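ABC transporter substrate-binding protein (Bradyrhizobium japonicum, PDB 4I1D) probably captures small solutes, perhaps polyamines, in the periplasm for an ABC importer, and binds D-malate. Local coordinates at residues Y105-A110 and M203-R208; F221-G226 and A296-M301. All blocks are in the same frame, centred on the assembly; numbering follows the deposited sequence.

Contact 1. Residues Y105-A110 and M203-R208. With MLT (D-malate), chain U.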
loop_
_atom_site.group_PDB
_atom_site.type_symbol
_atom_site.label_atom_id
_atom_site.label_comp_id
_atom_site.label_asym_id
_atom_site.label_seq_id
_atom_site.Cartn_x
_atom_site.Cartn_y
_atom_site.Cartn_z
ATOM N N TYR A 105 0.531 -42.769 -4.145
ATOM C CA TYR A 105 0.652 -42.419 -2.732
ATOM C C TYR A 105 -0.714 -42.099 -2.163
ATOM O O TYR A 105 -1.657 -41.860 -2.915
ATOM C CB TYR A 105 1.571 -41.214 -2.546
ATOM C CG TYR A 105 1.125 -39.939 -3.239
ATOM C CD1 TYR A 105 0.550 -38.893 -2.527
ATOM C CD2 TYR A 105 1.303 -39.772 -4.599
ATOM C CE1 TYR A 105 0.168 -37.708 -3.162
ATOM C CE2 TYR A 105 0.918 -38.603 -5.241
ATOM C CZ TYR A 105 0.358 -37.575 -4.521
ATOM O OH TYR A 105 -0.008 -36.422 -5.179
ATOM N N SER A 106 -0.817 -42.072 -0.838
ATOM C CA SER A 106 -2.091 -41.782 -0.189
ATOM C C SER A 106 -1.993 -40.637 0.805
ATOM O O SER A 106 -0.969 -40.462 1.470
ATOM C CB SER A 106 -2.621 -43.023 0.525
ATOM O OG SER A 106 -2.777 -44.101 -0.379
ATOM N N SER A 107 -3.071 -39.859 0.893
ATOM C CA SER A 107 -3.280 -38.974 2.029
ATOM C C SER A 107 -4.083 -39.787 3.027
ATOM O O SER A 107 -5.138 -40.292 2.691
ATOM C CB SER A 107 -4.059 -37.725 1.618
ATOM O OG SER A 107 -3.282 -36.913 0.750
ATOM N N VAL A 108 -3.574 -39.933 4.244
ATOM C CA VAL A 108 -4.202 -40.818 5.222
ATOM C C VAL A 108 -4.449 -40.147 6.575
ATOM O O VAL A 108 -3.827 -39.136 6.916
ATOM C CB VAL A 108 -3.370 -42.118 5.443
ATOM C CG1 VAL A 108 -3.371 -42.986 4.187
ATOM C CG2 VAL A 108 -1.940 -41.781 5.864
ATOM N N LEU A 109 -5.381 -40.716 7.329
ATOM C CA LEU A 109 -5.553 -40.385 8.729
ATOM C C LEU A 109 -4.383 -40.987 9.522
ATOM O O LEU A 109 -4.277 -42.210 9.669
ATOM C CB LEU A 109 -6.893 -40.942 9.230
ATOM C CG LEU A 109 -7.263 -40.752 10.708
ATOM C CD1 LEU A 109 -7.053 -39.319 11.129
ATOM C CD2 LEU A 109 -8.710 -41.195 11.009
ATOM N N ALA A 110 -3.495 -40.121 10.000
ATOM C CA ALA A 110 -2.388 -40.526 10.859
ATOM C C ALA A 110 -2.717 -40.115 12.281
ATOM O O ALA A 110 -3.484 -39.167 12.505
ATOM C CB ALA A 110 -1.060 -39.874 10.400
HETATM N N MSE A 203 -4.288 -35.466 8.855
HETATM C CA MSE A 203 -4.114 -36.013 7.527
HETATM C C MSE A 203 -2.658 -35.809 7.182
HETATM O O MSE A 203 -2.071 -34.792 7.544
HETATM C CB MSE A 203 -4.970 -35.308 6.486
HETATM C CG MSE A 203 -4.680 -35.839 5.090
HETATM SE SE MSE A 203 -5.676 -34.965 3.660
HETATM C CE MSE A 203 -7.452 -35.232 4.357
ATOM N N ALA A 204 -2.080 -36.776 6.485
ATOM C CA ALA A 204 -0.682 -36.717 6.084
ATOM C C ALA A 204 -0.439 -37.722 4.961
ATOM O O ALA A 204 -1.174 -38.701 4.814
ATOM C CB ALA A 204 0.229 -37.035 7.299
ATOM N N TRP A 205 0.597 -37.478 4.172
ATOM C CA TRP A 205 1.002 -38.420 3.150
ATOM C C TRP A 205 1.590 -39.668 3.806
ATOM O O TRP A 205 2.408 -39.575 4.727
ATOM C CB TRP A 205 1.984 -37.742 2.186
ATOM C CG TRP A 205 1.318 -36.620 1.376
ATOM C CD1 TRP A 205 0.155 -36.711 0.662
ATOM C CD2 TRP A 205 1.787 -35.274 1.197
ATOM N NE1 TRP A 205 -0.132 -35.510 0.057
ATOM C CE2 TRP A 205 0.852 -34.611 0.367
ATOM C CE3 TRP A 205 2.910 -34.569 1.646
ATOM C CZ2 TRP A 205 0.997 -33.277 -0.011
ATOM C CZ3 TRP A 205 3.057 -33.240 1.269
ATOM C CH2 TRP A 205 2.105 -32.609 0.451
ATOM N N ASN A 206 1.172 -40.841 3.343
ATOM C CA ASN A 206 1.525 -42.069 4.040
ATOM C C ASN A 206 3.041 -42.251 4.158
ATOM O O ASN A 206 3.530 -42.813 5.133
ATOM C CB ASN A 206 0.889 -43.281 3.371
ATOM C CG ASN A 206 1.555 -43.627 2.058
ATOM O OD1 ASN A 206 1.286 -43.004 1.037
ATOM N ND2 ASN A 206 2.440 -44.616 2.084
ATOM N N GLY A 207 3.778 -41.751 3.170
ATOM C CA GLY A 207 5.231 -41.859 3.165
ATOM C C GLY A 207 5.915 -41.089 4.282
ATOM O O GLY A 207 6.937 -41.534 4.810
ATOM N N ARG A 208 5.351 -39.936 4.646
ATOM C CA ARG A 208 5.881 -39.121 5.737
ATOM C C ARG A 208 5.622 -39.785 7.084
ATOM O O ARG A 208 6.453 -39.722 7.986
ATOM C CB ARG A 208 5.266 -37.720 5.723
ATOM C CG ARG A 208 5.891 -36.759 4.701
ATOM C CD ARG A 208 7.321 -36.381 5.107
ATOM N NE ARG A 208 7.931 -35.435 4.178
ATOM C CZ ARG A 208 9.168 -34.966 4.308
ATOM N NH1 ARG A 208 9.913 -35.350 5.337
ATOM N NH2 ARG A 208 9.659 -34.113 3.416
HETATM C C1 MLT U . 5.979 -30.165 0.305
HETATM O O1 MLT U . 6.769 -29.495 -0.395
HETATM O O2 MLT U . 4.770 -29.841 0.324
HETATM C C2 MLT U . 6.468 -31.352 1.091
HETATM O O3 MLT U . 7.774 -31.185 1.622
HETATM C C3 MLT U . 6.482 -32.556 0.174
HETATM C C4 MLT U . 7.199 -33.659 0.903
HETATM O O4 MLT U . 8.438 -33.773 0.792
HETATM O O5 MLT U . 6.573 -34.464 1.633
#
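N206 grips S106 with its backbone and its side chain: OD1 accepts from S106 N at 3.0 Å, and N206 N donates to S106 O at 2.9 Å. The amide folds back because CG lies between the backbone N and the carbonyl carbon (chi1 73°), and its ND2 is held by D266. Two residues along, beyond the non-hydrogen-bonded pair S107-W205, V108 and A204 form an antiparallel hydrogen-bonded pair, V108 N to A204 O at 2.8 Å and A204 N to V108 O at 3.0 Å. The pairing reaches the helix start, where W205 is the N-cap residue. R208, in the first turn, clasps one malate carboxylate, NE to O5 at 3.0 Å and NH2 to O4 at 2.9 Å, while its NH1 salt-bridges D37 of a second subunit.

W205 and R208 line the D-malate pocket. Y105 turns its edge toward the face of the five-membered ring of W205 in an offset edge-to-face pair, planes at 77°, and S107 OG comes obliquely within 3.4 Å of W205 CD1; at the other end of the indole, CZ3 lies 3.7 Å from malate C3. An alanine in place of W205 would probably leave malate without this packing and open a gap beside Y105 and S107. S107 OG is hydrogen-bonded to Q229, and S107 CB rests against SE of M203.

W184 meets the indole edge-to-face, helix 124-128 packs on M203 and L109, and strand 219-235 flanks strand 100-112 as another antiparallel neighbour.

Contact 2. Residues F221-G226 and A296-M301. With SO4 (sulfate ion), chain K.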
loop_
_atom_site.group_PDB
_atom_site.type_symbol
_atom_site.label_atom_id
_atom_site.label_comp_id
_atom_site.label_asym_id
_atom_site.label_seq_id
_atom_site.Cartn_x
_atom_site.Cartn_y
_atom_site.Cartn_z
ATOM N N PHE A 221 -1.026 -45.105 11.074
ATOM C CA PHE A 221 -2.080 -44.606 10.202
ATOM C C PHE A 221 -2.912 -45.750 9.667
ATOM O O PHE A 221 -2.540 -46.915 9.791
ATOM C CB PHE A 221 -1.500 -43.787 9.039
ATOM C CG PHE A 221 -0.873 -44.619 7.949
ATOM C CD1 PHE A 221 0.478 -44.932 7.983
ATOM C CD2 PHE A 221 -1.632 -45.072 6.878
ATOM C CE1 PHE A 221 1.065 -45.691 6.969
ATOM C CE2 PHE A 221 -1.057 -45.834 5.862
ATOM C CZ PHE A 221 0.295 -46.141 5.907
ATOM N N THR A 222 -4.047 -45.409 9.073
ATOM C CA THR A 222 -4.898 -46.401 8.436
ATOM C C THR A 222 -5.085 -46.023 6.981
ATOM O O THR A 222 -5.044 -44.841 6.634
ATOM C CB THR A 222 -6.286 -46.472 9.102
ATOM O OG1 THR A 222 -7.092 -47.436 8.413
ATOM C CG2 THR A 222 -6.977 -45.119 9.029
ATOM N N TYR A 223 -5.277 -47.018 6.123
ATOM C CA TYR A 223 -5.628 -46.732 4.738
ATOM C C TYR A 223 -7.144 -46.537 4.615
ATOM O O TYR A 223 -7.643 -46.041 3.600
ATOM C CB TYR A 223 -5.131 -47.827 3.789
ATOM C CG TYR A 223 -3.666 -47.696 3.390
ATOM C CD1 TYR A 223 -3.221 -46.613 2.631
ATOM C CD2 TYR A 223 -2.741 -48.668 3.753
ATOM C CE1 TYR A 223 -1.891 -46.486 2.265
ATOM C CE2 TYR A 223 -1.401 -48.558 3.383
ATOM C CZ TYR A 223 -0.984 -47.470 2.642
ATOM O OH TYR A 223 0.340 -47.374 2.281
ATOM N N ASN A 224 -7.879 -46.913 5.656
ATOM C CA ASN A 224 -9.333 -46.757 5.591
ATOM C C ASN A 224 -9.728 -45.313 5.294
ATOM O O ASN A 224 -9.333 -44.395 6.009
ATOM C CB ASN A 224 -10.012 -47.239 6.866
ATOM C CG ASN A 224 -11.509 -47.391 6.693
ATOM O OD1 ASN A 224 -11.974 -47.932 5.687
ATOM N ND2 ASN A 224 -12.274 -46.901 7.663
ATOM N N GLN A 225 -10.492 -45.124 4.224
ATOM C CA GLN A 225 -10.930 -43.794 3.794
ATOM C C GLN A 225 -9.768 -42.897 3.393
ATOM O O GLN A 225 -9.908 -41.672 3.345
ATOM C CB GLN A 225 -11.787 -43.104 4.864
ATOM C CG GLN A 225 -13.107 -43.818 5.155
ATOM C CD GLN A 225 -14.192 -42.868 5.643
ATOM O OE1 GLN A 225 -13.913 -41.892 6.344
ATOM N NE2 GLN A 225 -15.435 -43.140 5.252
ATOM N N GLY A 226 -8.621 -43.502 3.104
ATOM C CA GLY A 226 -7.498 -42.743 2.583
ATOM C C GLY A 226 -7.851 -42.217 1.209
ATOM O O GLY A 226 -8.747 -42.746 0.551
ATOM N N ALA A 296 -9.047 -50.759 -2.047
ATOM C CA ALA A 296 -10.479 -50.964 -1.881
ATOM C C ALA A 296 -11.050 -50.156 -0.718
ATOM O O ALA A 296 -12.234 -49.853 -0.707
ATOM C CB ALA A 296 -10.803 -52.461 -1.717
ATOM N N LYS A 297 -10.216 -49.812 0.262
ATOM C CA LYS A 297 -10.672 -49.021 1.415
ATOM C C LYS A 297 -10.639 -47.522 1.122
ATOM O O LYS A 297 -11.028 -46.725 1.963
ATOM C CB LYS A 297 -9.764 -49.251 2.631
ATOM C CG LYS A 297 -9.702 -50.668 3.176
ATOM C CD LYS A 297 -8.531 -50.786 4.147
ATOM C CE LYS A 297 -8.392 -52.188 4.712
ATOM N NZ LYS A 297 -8.598 -52.187 6.186
ATOM N N GLN A 298 -10.136 -47.130 -0.042
ATOM C CA GLN A 298 -9.799 -45.724 -0.272
ATOM C C GLN A 298 -10.634 -45.023 -1.331
ATOM O O GLN A 298 -11.257 -45.660 -2.176
ATOM C CB GLN A 298 -8.335 -45.592 -0.673
ATOM C CG GLN A 298 -7.355 -45.847 0.451
ATOM C CD GLN A 298 -5.916 -45.784 -0.031
ATOM O OE1 GLN A 298 -5.353 -44.700 -0.215
ATOM N NE2 GLN A 298 -5.319 -46.951 -0.248
ATOM N N ALA A 299 -10.623 -43.695 -1.279
ATOM C CA ALA A 299 -11.167 -42.893 -2.359
ATOM C C ALA A 299 -10.096 -42.735 -3.437
ATOM O O ALA A 299 -8.974 -42.293 -3.170
ATOM C CB ALA A 299 -11.600 -41.542 -1.843
ATOM N N LEU A 300 -10.438 -43.117 -4.657
ATOM C CA LEU A 300 -9.531 -42.930 -5.760
ATOM C C LEU A 300 -9.720 -41.520 -6.307
ATOM O O LEU A 300 -10.764 -41.202 -6.882
ATOM C CB LEU A 300 -9.815 -43.975 -6.841
ATOM C CG LEU A 300 -8.851 -43.963 -8.024
ATOM C CD1 LEU A 300 -7.394 -44.205 -7.571
ATOM C CD2 LEU A 300 -9.292 -45.004 -9.039
HETATM N N MSE A 301 -8.725 -40.667 -6.119
HETATM C CA MSE A 301 -8.836 -39.291 -6.597
HETATM C C MSE A 301 -9.142 -39.222 -8.092
HETATM O O MSE A 301 -8.487 -39.886 -8.900
HETATM C CB MSE A 301 -7.571 -38.489 -6.296
HETATM C CG MSE A 301 -7.599 -37.096 -6.935
HETATM SE SE MSE A 301 -6.401 -35.835 -6.049
HETATM C CE MSE A 301 -7.163 -35.993 -4.261
HETATM S S SO4 K . -7.269 -50.652 9.366
HETATM O O1 SO4 K . -7.047 -52.005 9.868
HETATM O O2 SO4 K . -6.219 -50.304 8.401
HETATM O O3 SO4 K . -8.590 -50.581 8.732
HETATM O O4 SO4 K . -7.201 -49.735 10.499
#
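A type II beta turn from Y223 to G226 bends the chain round a corner, and two backbone bonds fasten it to the 296-301 segment. Q225 N donates to K297 O at 2.8 Å, and A299 N to G226 O, also at 2.8 Å. The first bond is made by the residue with positive phi (63°), while G226 N closes the turn on Y223 O. T222 OG1 accepts from N224 N, an ST turn.

Q298 lies between the residues that make the two backbone bonds. Its CB is 3.1 Å from G226 O and its CG 3.2 Å from Y223 O, and the extended chain carries Q298 NE2 to 3.6 Å from Y223 CD1, amide and ring planes 31° apart. The polar ends of the amide are held by S106 OG at OE1 and N294 O at NE2. The absence of a side chain on G226 lets OE1 lie close to its backbone. F221 CE2 sits over the centre of one face of Y223, 3.5 Å above its plane, and Y223 OH is bound by Q287 O.

At the outer end, K297 crosses N224 at about a right angle and reaches a sulfate, probably from the crystallisation liquor, through a weak bond from NZ to O3 of 3.0 Å.

Inward, Y223 packs on S106 and V108 of strand 100-112 and on N206. The long strands 100-112 and 219-235 are consistent with the interdomain connections of a periplasmic binding protein. Past the corner, A299 and M301 bond to L228, so that strand 299-300 runs parallel beside strand 219-235.

In the fold
From the N terminus, the chain passes through strand 100-112, makes a 92-residue excursion that includes strands 137-140 and 182-184, and returns at 203-208, where contact 1 closes the first loop. Helix 206-214 then leads straight into strand 219-235, whose corner at 224-225 opens the second loop; contact 2 closes it 69 residues later, at 296-301, which contains strand 299-300. The loops follow in series, neither nesting nor crossing. In space they meet, their centres 10 Å apart, and a probable hydrogen bond from T222 N to L109 O joins them. Strands 201-205, 100-112, 219-235 and 299-300 are successive neighbours in one sheet.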